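Local coordinates for protein scyllo-inosose 3-dehydrogenase (Thermotoga maritima, PDB 3IP1) that catalyses the zinc- and NAD(+)-dependent oxidation of scyllo-inosose to 3-dehydro-scyllo-inosose, probably as a step of myo-inositol degradation, at residues Lys61-Gly66 with Arg186-Gly191; Gly180-Asp185 with Gly360-Lys365; Gly214-Ile219 with Asp276-Leu281. All blocks are in the same frame, centred on the assembly; numbering follows the deposited sequence.

Contact 1: Lys61-Gly66 with Arg186-Gly191; sequences KVKACG and RLFLAG
Lys63 lies over the ring of Phe188 where a strand of the GroES-like catalytic domain meets helix 185-192, and it does so from a classic beta bulge: Lys63 and Ala64 both face Ser100 on strand 98-106. The lysine chain can be followed outward. Its CB sits 3.4 Å from Phe188 CG, at the root of the ring. CG stands over the middle of the face, 3.5 Å from the centroid of the Phe188 ring and 5° off its normal, a nearly ideal CH-pi contact. The bend at chi2 (-90°) lays CD over the CD2-CE2 side, 3.7 Å from Phe188 CD2. A second bend, at chi3 (107°), turns the rest of the chain away, and NZ makes a weak hydrogen bond to the carbonyl of Asn396. On the opposite face Leu187 CD2 lies offset toward the rim, so the ring is held between two aliphatic groups. Were Phe188 replaced by an alanine, the lysine methylenes would probably lose their aromatic platform, with a gap opened between strand and helix. Beside this CH-pi contact Ala64 provides the smaller share of the packing, its CB 3.8 Å from Phe188 O and 4.2 Å from Leu189 CD2.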
loop_
_atom_site.group_PDB
_atom_site.type_symbol
_atom_site.label_atom_id
_atom_site.label_comp_id
_atom_site.label_asym_id
_atom_site.label_seq_id
_atom_site.Cartn_x
_atom_site.Cartn_y
_atom_site.Cartn_z
ATOM N N LYS A 61 -11.258 -13.099 36.314
ATOM C CA LYS A 61 -11.123 -14.416 36.902
ATOM C C LYS A 61 -10.620 -15.307 35.786
ATOM O O LYS A 61 -11.338 -15.514 34.798
ATOM C CB LYS A 61 -12.491 -14.871 37.400
ATOM C CG LYS A 61 -12.592 -16.248 38.020
ATOM C CD LYS A 61 -14.000 -16.368 38.652
ATOM C CE LYS A 61 -14.356 -17.791 39.067
ATOM N NZ LYS A 61 -13.254 -18.430 39.844
ATOM N N VAL A 62 -9.383 -15.804 35.915
ATOM C CA VAL A 62 -8.756 -16.576 34.827
ATOM C C VAL A 62 -9.460 -17.913 34.613
ATOM O O VAL A 62 -9.748 -18.651 35.558
ATOM C CB VAL A 62 -7.220 -16.807 35.049
ATOM C CG1 VAL A 62 -6.575 -17.505 33.853
ATOM C CG2 VAL A 62 -6.489 -15.496 35.356
ATOM N N LYS A 63 -9.744 -18.228 33.359
ATOM C CA LYS A 63 -10.246 -19.549 33.028
ATOM C C LYS A 63 -9.177 -20.438 32.411
ATOM O O LYS A 63 -9.110 -21.625 32.714
ATOM C CB LYS A 63 -11.435 -19.433 32.090
ATOM C CG LYS A 63 -12.707 -18.984 32.765
ATOM C CD LYS A 63 -13.503 -20.179 33.280
ATOM C CE LYS A 63 -13.427 -20.282 34.801
ATOM N NZ LYS A 63 -14.333 -21.357 35.355
ATOM N N ALA A 64 -8.344 -19.881 31.538
ATOM C CA ALA A 64 -7.316 -20.683 30.887
ATOM C C ALA A 64 -6.081 -19.845 30.624
ATOM O O ALA A 64 -6.189 -18.639 30.406
ATOM C CB ALA A 64 -7.848 -21.308 29.583
ATOM N N CYS A 65 -4.914 -20.485 30.641
ATOM C CA CYS A 65 -3.647 -19.811 30.347
ATOM C C CYS A 65 -2.643 -20.780 29.719
ATOM O O CYS A 65 -2.284 -21.802 30.315
ATOM C CB CYS A 65 -3.047 -19.177 31.601
ATOM S SG CYS A 65 -1.709 -18.006 31.191
ATOM N N GLY A 66 -2.188 -20.450 28.516
ATOM C CA GLY A 66 -1.214 -21.288 27.808
ATOM C C GLY A 66 0.193 -21.050 28.295
ATOM O O GLY A 66 0.577 -19.907 28.593
ATOM N N ARG A 186 -14.275 -24.817 26.314
ATOM C CA ARG A 186 -13.647 -24.676 24.992
ATOM C C ARG A 186 -13.608 -23.207 24.535
ATOM O O ARG A 186 -12.703 -22.800 23.817
ATOM C CB ARG A 186 -14.356 -25.556 23.955
ATOM C CG ARG A 186 -13.996 -27.045 24.040
ATOM C CD ARG A 186 -14.695 -27.907 22.955
ATOM N NE ARG A 186 -14.640 -27.317 21.610
ATOM C CZ ARG A 186 -13.534 -27.214 20.867
ATOM N NH1 ARG A 186 -12.376 -27.659 21.332
ATOM N NH2 ARG A 186 -13.577 -26.653 19.658
ATOM N N LEU A 187 -14.597 -22.419 24.950
ATOM C CA LEU A 187 -14.596 -20.992 24.663
ATOM C C LEU A 187 -13.333 -20.335 25.231
ATOM O O LEU A 187 -12.706 -19.501 24.578
ATOM C CB LEU A 187 -15.842 -20.311 25.245
ATOM C CG LEU A 187 -16.021 -18.826 24.887
ATOM C CD1 LEU A 187 -17.504 -18.484 24.720
ATOM C CD2 LEU A 187 -15.375 -17.905 25.900
ATOM N N PHE A 188 -12.982 -20.706 26.460
ATOM C CA PHE A 188 -11.843 -20.106 27.133
ATOM C C PHE A 188 -10.530 -20.682 26.607
ATOM O O PHE A 188 -9.546 -19.969 26.437
ATOM C CB PHE A 188 -11.997 -20.232 28.645
ATOM C CG PHE A 188 -13.188 -19.476 29.184
ATOM C CD1 PHE A 188 -13.184 -18.082 29.217
ATOM C CD2 PHE A 188 -14.329 -20.167 29.630
ATOM C CE1 PHE A 188 -14.291 -17.371 29.682
ATOM C CE2 PHE A 188 -15.449 -19.476 30.119
ATOM C CZ PHE A 188 -15.433 -18.077 30.147
ATOM N N LEU A 189 -10.532 -21.979 26.325
ATOM C CA LEU A 189 -9.438 -22.572 25.589
ATOM C C LEU A 189 -9.141 -21.799 24.292
ATOM O O LEU A 189 -7.983 -21.494 24.016
ATOM C CB LEU A 189 -9.704 -24.058 25.320
ATOM C CG LEU A 189 -9.746 -24.990 26.538
ATOM C CD1 LEU A 189 -9.903 -26.426 26.086
ATOM C CD2 LEU A 189 -8.510 -24.852 27.449
ATOM N N ALA A 190 -10.172 -21.485 23.502
ATOM C CA ALA A 190 -9.969 -20.765 22.234
ATOM C C ALA A 190 -9.421 -19.364 22.506
ATOM O O ALA A 190 -8.485 -18.900 21.835
ATOM C CB ALA A 190 -11.268 -20.701 21.415
ATOM N N GLY A 191 -10.005 -18.714 23.508
ATOM C CA GLY A 191 -9.546 -17.396 23.998
ATOM C C GLY A 191 -8.092 -17.356 24.422
ATOM O O GLY A 191 -7.400 -16.369 24.159
#

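Contact 2: Gly180-Asp185 with Gly360-Lys365; sequences GVYEGD and GMDMTK
Tyr182 reaches across from the loop before helix 185-192 to Asp362, which forms an Asx turn in the loop between helix 349-358 and strand 369-371. The pairing is an example of an aromatic side chain set against a turn whose carboxylate is already bonded within its own loop.

Van der Waals contact comes first. The Tyr182 ring presents its edge, with Asp362 OD1 lying in the ring plane 3.5 Å from Tyr182 CE2, while the carboxylate is turned 80° against the ring. Further out, Tyr182 OH lies 3.3 Å from Asp362 CA, so the phenol end abuts the backbone of the turn. Thr364 CG2 adds a looser contact, 4.3 Å from Tyr182 CE2.

Hydrogen bonds within the turn hold Asp362 in place. OD1 takes two donors: Asp362 OD1 receives Thr364 OG1 on its syn lone pair, at 2.6 Å, and Thr364 N approaches from above the carboxylate plane, 46° out of it. With CG anti to the backbone N (chi1 -179°), the carboxylate can reach forward to Thr364 and close the Asx turn. The other oxygen, OD2, forms a salt bridge with Arg186, whose guanidinium also bonds Thr364 OG1; this arginine, on helix 185-192, probably balances the aspartate charge.

Water supplies the last link between the two loops. One molecule bridges Tyr182 OH and the backbone of Met363, a selenomethionine in this crystal, and accepts from Met363 N at 2.8 Å.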
loop_
_atom_site.group_PDB
_atom_site.type_symbol
_atom_site.label_atom_id
_atom_site.label_comp_id
_atom_site.label_asym_id
_atom_site.label_seq_id
_atom_site.Cartn_x
_atom_site.Cartn_y
_atom_site.Cartn_z
ATOM N N GLY A 180 -21.691 -20.030 21.808
ATOM C CA GLY A 180 -22.573 -20.833 20.968
ATOM C C GLY A 180 -21.846 -21.437 19.786
ATOM O O GLY A 180 -22.416 -22.250 19.047
ATOM N N VAL A 181 -20.594 -21.025 19.593
ATOM C CA VAL A 181 -19.702 -21.669 18.645
ATOM C C VAL A 181 -18.805 -22.630 19.434
ATOM O O VAL A 181 -18.584 -23.761 19.039
ATOM C CB VAL A 181 -18.833 -20.631 17.904
ATOM C CG1 VAL A 181 -17.953 -21.319 16.858
ATOM C CG2 VAL A 181 -19.701 -19.555 17.261
ATOM N N TYR A 182 -18.285 -22.137 20.554
ATOM C CA TYR A 182 -17.420 -22.892 21.435
ATOM C C TYR A 182 -18.162 -23.036 22.753
ATOM O O TYR A 182 -18.504 -22.043 23.389
ATOM C CB TYR A 182 -16.097 -22.151 21.665
ATOM C CG TYR A 182 -15.217 -22.067 20.453
ATOM C CD1 TYR A 182 -15.407 -21.070 19.496
ATOM C CD2 TYR A 182 -14.188 -22.986 20.258
ATOM C CE1 TYR A 182 -14.600 -20.997 18.367
ATOM C CE2 TYR A 182 -13.369 -22.925 19.138
ATOM C CZ TYR A 182 -13.578 -21.932 18.197
ATOM O OH TYR A 182 -12.770 -21.868 17.086
ATOM N N GLU A 183 -18.410 -24.280 23.147
ATOM C CA GLU A 183 -19.226 -24.596 24.326
ATOM C C GLU A 183 -18.407 -24.657 25.597
ATOM O O GLU A 183 -17.332 -25.266 25.613
ATOM C CB GLU A 183 -19.885 -25.960 24.127
ATOM C CG GLU A 183 -20.759 -26.022 22.909
ATOM C CD GLU A 183 -22.098 -25.365 23.143
ATOM O OE1 GLU A 183 -22.362 -24.299 22.531
ATOM O OE2 GLU A 183 -22.881 -25.918 23.954
ATOM N N GLY A 184 -18.929 -24.046 26.660
ATOM C CA GLY A 184 -18.319 -24.139 27.988
ATOM C C GLY A 184 -16.850 -23.736 28.024
ATOM O O GLY A 184 -16.491 -22.624 27.613
ATOM N N ASP A 185 -16.006 -24.653 28.499
ATOM C CA ASP A 185 -14.569 -24.393 28.690
ATOM C C ASP A 185 -13.803 -24.189 27.391
ATOM O O ASP A 185 -12.781 -23.500 27.380
ATOM C CB ASP A 185 -13.905 -25.532 29.465
ATOM C CG ASP A 185 -14.185 -25.479 30.954
ATOM O OD1 ASP A 185 -14.770 -24.487 31.453
ATOM O OD2 ASP A 185 -13.809 -26.452 31.635
ATOM N N GLY A 360 -15.193 -20.242 12.398
ATOM C CA GLY A 360 -14.770 -21.613 12.062
ATOM C C GLY A 360 -13.297 -22.005 12.226
ATOM O O GLY A 360 -12.983 -23.196 12.262
HETATM N N MSE A 361 -12.387 -21.031 12.318
HETATM C CA MSE A 361 -10.972 -21.340 12.495
HETATM C C MSE A 361 -10.682 -21.721 13.946
HETATM O O MSE A 361 -10.518 -20.857 14.822
HETATM C CB MSE A 361 -10.084 -20.172 12.054
HETATM C CG MSE A 361 -8.590 -20.508 11.976
HETATM SE SE MSE A 361 -7.508 -18.895 11.646
HETATM C CE MSE A 361 -7.560 -18.141 13.449
ATOM N N ASP A 362 -10.598 -23.024 14.178
ATOM C CA ASP A 362 -10.459 -23.595 15.513
ATOM C C ASP A 362 -9.000 -23.950 15.865
ATOM O O ASP A 362 -8.485 -25.008 15.474
ATOM C CB ASP A 362 -11.349 -24.844 15.640
ATOM C CG ASP A 362 -11.269 -25.485 17.017
ATOM O OD1 ASP A 362 -10.713 -24.867 17.948
ATOM O OD2 ASP A 362 -11.773 -26.618 17.168
HETATM N N MSE A 363 -8.359 -23.092 16.646
HETATM C CA MSE A 363 -6.976 -23.328 17.035
HETATM C C MSE A 363 -6.836 -24.310 18.211
HETATM O O MSE A 363 -5.723 -24.723 18.530
HETATM C CB MSE A 363 -6.274 -22.004 17.368
HETATM C CG MSE A 363 -6.118 -21.065 16.200
HETATM SE SE MSE A 363 -4.992 -21.827 14.817
HETATM C CE MSE A 363 -3.431 -22.267 15.877
ATOM N N THR A 364 -7.945 -24.671 18.854
ATOM C CA THR A 364 -7.899 -25.543 20.044
ATOM C C THR A 364 -7.353 -26.930 19.710
ATOM O O THR A 364 -6.902 -27.649 20.604
ATOM C CB THR A 364 -9.270 -25.677 20.788
ATOM O OG1 THR A 364 -10.217 -26.388 19.973
ATOM C CG2 THR A 364 -9.824 -24.306 21.158
ATOM N N LYS A 365 -7.329 -27.266 18.418
ATOM C CA LYS A 365 -6.753 -28.522 17.954
ATOM C C LYS A 365 -5.295 -28.699 18.385
ATOM O O LYS A 365 -4.797 -29.819 18.430
ATOM C CB LYS A 365 -6.844 -28.643 16.426
ATOM C CG LYS A 365 -8.266 -28.612 15.853
ATOM C CD LYS A 365 -8.234 -29.002 14.384
ATOM C CE LYS A 365 -9.623 -29.309 13.850
ATOM N NZ LYS A 365 -10.287 -28.089 13.306
HETATM O O HOH W 1 -9.879 -21.388 18.251
#

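Contact 3: Gly214-Ile219 with Asp276-Leu281; sequences GDNVVI and DYTNGL
Asn216 and Thr278 meet with their side chains running at a slant to one another, the amide of the first set against the aliphatic side of the second. Asn216 ND2 lies 3.6 Å from Thr278 CB, and Asn216 CG is 4.0 Å from Thr278 CG2, so the direct contact is van der Waals packing. The threonine's rotation explains which group faces the strand: at chi1 66° its CG2 is anti to the carbonyl carbon and takes the side toward Asn216, while OG1 bonds back to Val274 O in the helix and forward to Gly282 N past the turn. Leu281 CD2 adds a more distant touch, 4.1 Å from Asn216 ND2.

The amide nitrogen is gripped twice. It donates to Gly282 O, and also to a water 2.9 Å from Asn216 ND2, which in turn donates to Thr278 O. These two bonds are likely to fix the amide's orientation. Thr278 O is used again by Leu281 N, across a type I' turn.

The setting is the Rossmann-type nucleotide-binding domain. Helix 270-277 ends in a Schellman motif with Asn279, at positive phi, as its C-prime residue, and the chain then turns toward strand 285-288. That strand lies beside strand 216-220 in the parallel sheet, and strand 216-220 has strand 240-244 on its other side. The contact packs the turn that follows helix 270-277 against Asn216, toward the N-terminal end of strand 216-220.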
loop_
_atom_site.group_PDB
_atom_site.type_symbol
_atom_site.label_atom_id
_atom_site.label_comp_id
_atom_site.label_asym_id
_atom_site.label_seq_id
_atom_site.Cartn_x
_atom_site.Cartn_y
_atom_site.Cartn_z
ATOM N N GLY A 214 -5.218 -17.401 -4.043
ATOM C CA GLY A 214 -4.517 -18.116 -5.108
ATOM C C GLY A 214 -2.999 -18.208 -4.911
ATOM O O GLY A 214 -2.346 -19.030 -5.545
ATOM N N ASP A 215 -2.431 -17.359 -4.056
ATOM C CA ASP A 215 -0.984 -17.368 -3.787
ATOM C C ASP A 215 -0.560 -18.598 -3.016
ATOM O O ASP A 215 -1.370 -19.191 -2.326
ATOM C CB ASP A 215 -0.567 -16.135 -2.976
ATOM C CG ASP A 215 -0.492 -14.863 -3.822
ATOM O OD1 ASP A 215 -0.458 -14.936 -5.073
ATOM O OD2 ASP A 215 -0.465 -13.773 -3.227
ATOM N N ASN A 216 0.711 -18.970 -3.144
ATOM C CA ASN A 216 1.299 -20.070 -2.377
ATOM C C ASN A 216 2.071 -19.501 -1.196
ATOM O O ASN A 216 2.657 -18.401 -1.294
ATOM C CB ASN A 216 2.271 -20.889 -3.227
ATOM C CG ASN A 216 1.601 -21.576 -4.401
ATOM O OD1 ASN A 216 0.457 -22.017 -4.308
ATOM N ND2 ASN A 216 2.324 -21.684 -5.514
ATOM N N VAL A 217 2.073 -20.243 -0.095
ATOM C CA VAL A 217 2.838 -19.833 1.073
ATOM C C VAL A 217 3.661 -21.005 1.605
ATOM O O VAL A 217 3.246 -22.148 1.489
ATOM C CB VAL A 217 1.938 -19.238 2.213
ATOM C CG1 VAL A 217 1.115 -18.033 1.695
ATOM C CG2 VAL A 217 1.035 -20.293 2.795
ATOM N N VAL A 218 4.818 -20.692 2.195
ATOM C CA VAL A 218 5.703 -21.677 2.811
ATOM C C VAL A 218 5.998 -21.260 4.250
ATOM O O VAL A 218 6.486 -20.159 4.508
ATOM C CB VAL A 218 7.033 -21.823 2.017
ATOM C CG1 VAL A 218 8.039 -22.691 2.770
ATOM C CG2 VAL A 218 6.764 -22.392 0.600
ATOM N N ILE A 219 5.707 -22.149 5.188
ATOM C CA ILE A 219 5.977 -21.894 6.610
ATOM C C ILE A 219 7.065 -22.842 7.124
ATOM O O ILE A 219 6.936 -24.068 7.038
ATOM C CB ILE A 219 4.691 -22.027 7.475
ATOM C CG1 ILE A 219 3.661 -20.972 7.053
ATOM C CG2 ILE A 219 5.012 -21.877 8.945
ATOM C CD1 ILE A 219 2.275 -21.426 7.144
ATOM N N ASP A 276 8.532 -28.605 -6.357
ATOM C CA ASP A 276 7.678 -29.604 -6.976
ATOM C C ASP A 276 6.218 -29.277 -6.666
ATOM O O ASP A 276 5.398 -29.131 -7.570
ATOM C CB ASP A 276 8.046 -31.003 -6.477
ATOM C CG ASP A 276 6.958 -32.029 -6.748
ATOM O OD1 ASP A 276 6.322 -31.961 -7.821
ATOM O OD2 ASP A 276 6.736 -32.922 -5.896
ATOM N N TYR A 277 5.914 -29.127 -5.381
ATOM C CA TYR A 277 4.559 -28.844 -4.929
ATOM C C TYR A 277 3.963 -27.566 -5.517
ATOM O O TYR A 277 2.761 -27.505 -5.756
ATOM C CB TYR A 277 4.537 -28.767 -3.401
ATOM C CG TYR A 277 4.798 -30.092 -2.719
ATOM C CD1 TYR A 277 4.261 -31.281 -3.223
ATOM C CD2 TYR A 277 5.552 -30.149 -1.544
ATOM C CE1 TYR A 277 4.491 -32.505 -2.585
ATOM C CE2 TYR A 277 5.788 -31.357 -0.899
ATOM C CZ TYR A 277 5.257 -32.524 -1.420
ATOM O OH TYR A 277 5.501 -33.707 -0.778
ATOM N N THR A 278 4.797 -26.549 -5.738
ATOM C CA THR A 278 4.309 -25.294 -6.300
ATOM C C THR A 278 4.446 -25.224 -7.831
ATOM O O THR A 278 4.317 -24.148 -8.417
ATOM C CB THR A 278 4.995 -24.041 -5.663
ATOM O OG1 THR A 278 6.386 -24.034 -5.998
ATOM C CG2 THR A 278 4.815 -23.985 -4.147
ATOM N N ASN A 279 4.691 -26.374 -8.467
ATOM C CA ASN A 279 4.926 -26.458 -9.926
ATOM C C ASN A 279 5.957 -25.455 -10.439
ATOM O O ASN A 279 5.789 -24.893 -11.508
ATOM C CB ASN A 279 3.621 -26.278 -10.729
ATOM C CG ASN A 279 2.511 -27.210 -10.287
ATOM O OD1 ASN A 279 2.742 -28.368 -9.963
ATOM N ND2 ASN A 279 1.285 -26.706 -10.293
ATOM N N GLY A 280 7.019 -25.219 -9.683
ATOM C CA GLY A 280 8.056 -24.284 -10.114
ATOM C C GLY A 280 7.734 -22.817 -9.852
ATOM O O GLY A 280 8.559 -21.940 -10.114
ATOM N N LEU A 281 6.540 -22.544 -9.337
ATOM C CA LEU A 281 6.137 -21.160 -9.048
ATOM C C LEU A 281 6.748 -20.576 -7.772
ATOM O O LEU A 281 6.980 -19.361 -7.683
ATOM C CB LEU A 281 4.606 -21.029 -9.009
ATOM C CG LEU A 281 4.079 -19.611 -9.287
ATOM C CD1 LEU A 281 4.416 -19.168 -10.736
ATOM C CD2 LEU A 281 2.590 -19.490 -8.997
HETATM O O HOH W 2 1.579 -23.495 -7.617
#

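Overall arrangement
From the N terminus, strand 57-66 is the first element engaged, and contact 1 closes its loop when the chain reaches helix 185-192. Contact 2 opens just before that closure, at 180-185, and closes only at 360-365, so the two cross along the sequence. In space they adjoin, about 11 Å between centres, and touch through helix 185-192. Contact 3 follows contact 1 in series and lies wholly within the span of contact 2; it does not touch either, its centre being about 35 Å from that of contact 1. The first two thus tie together a catalytic-domain strand, helix 185-192 with the loop before it, and the loop after helix 349-358, whereas the third acts within the Rossmann-type domain.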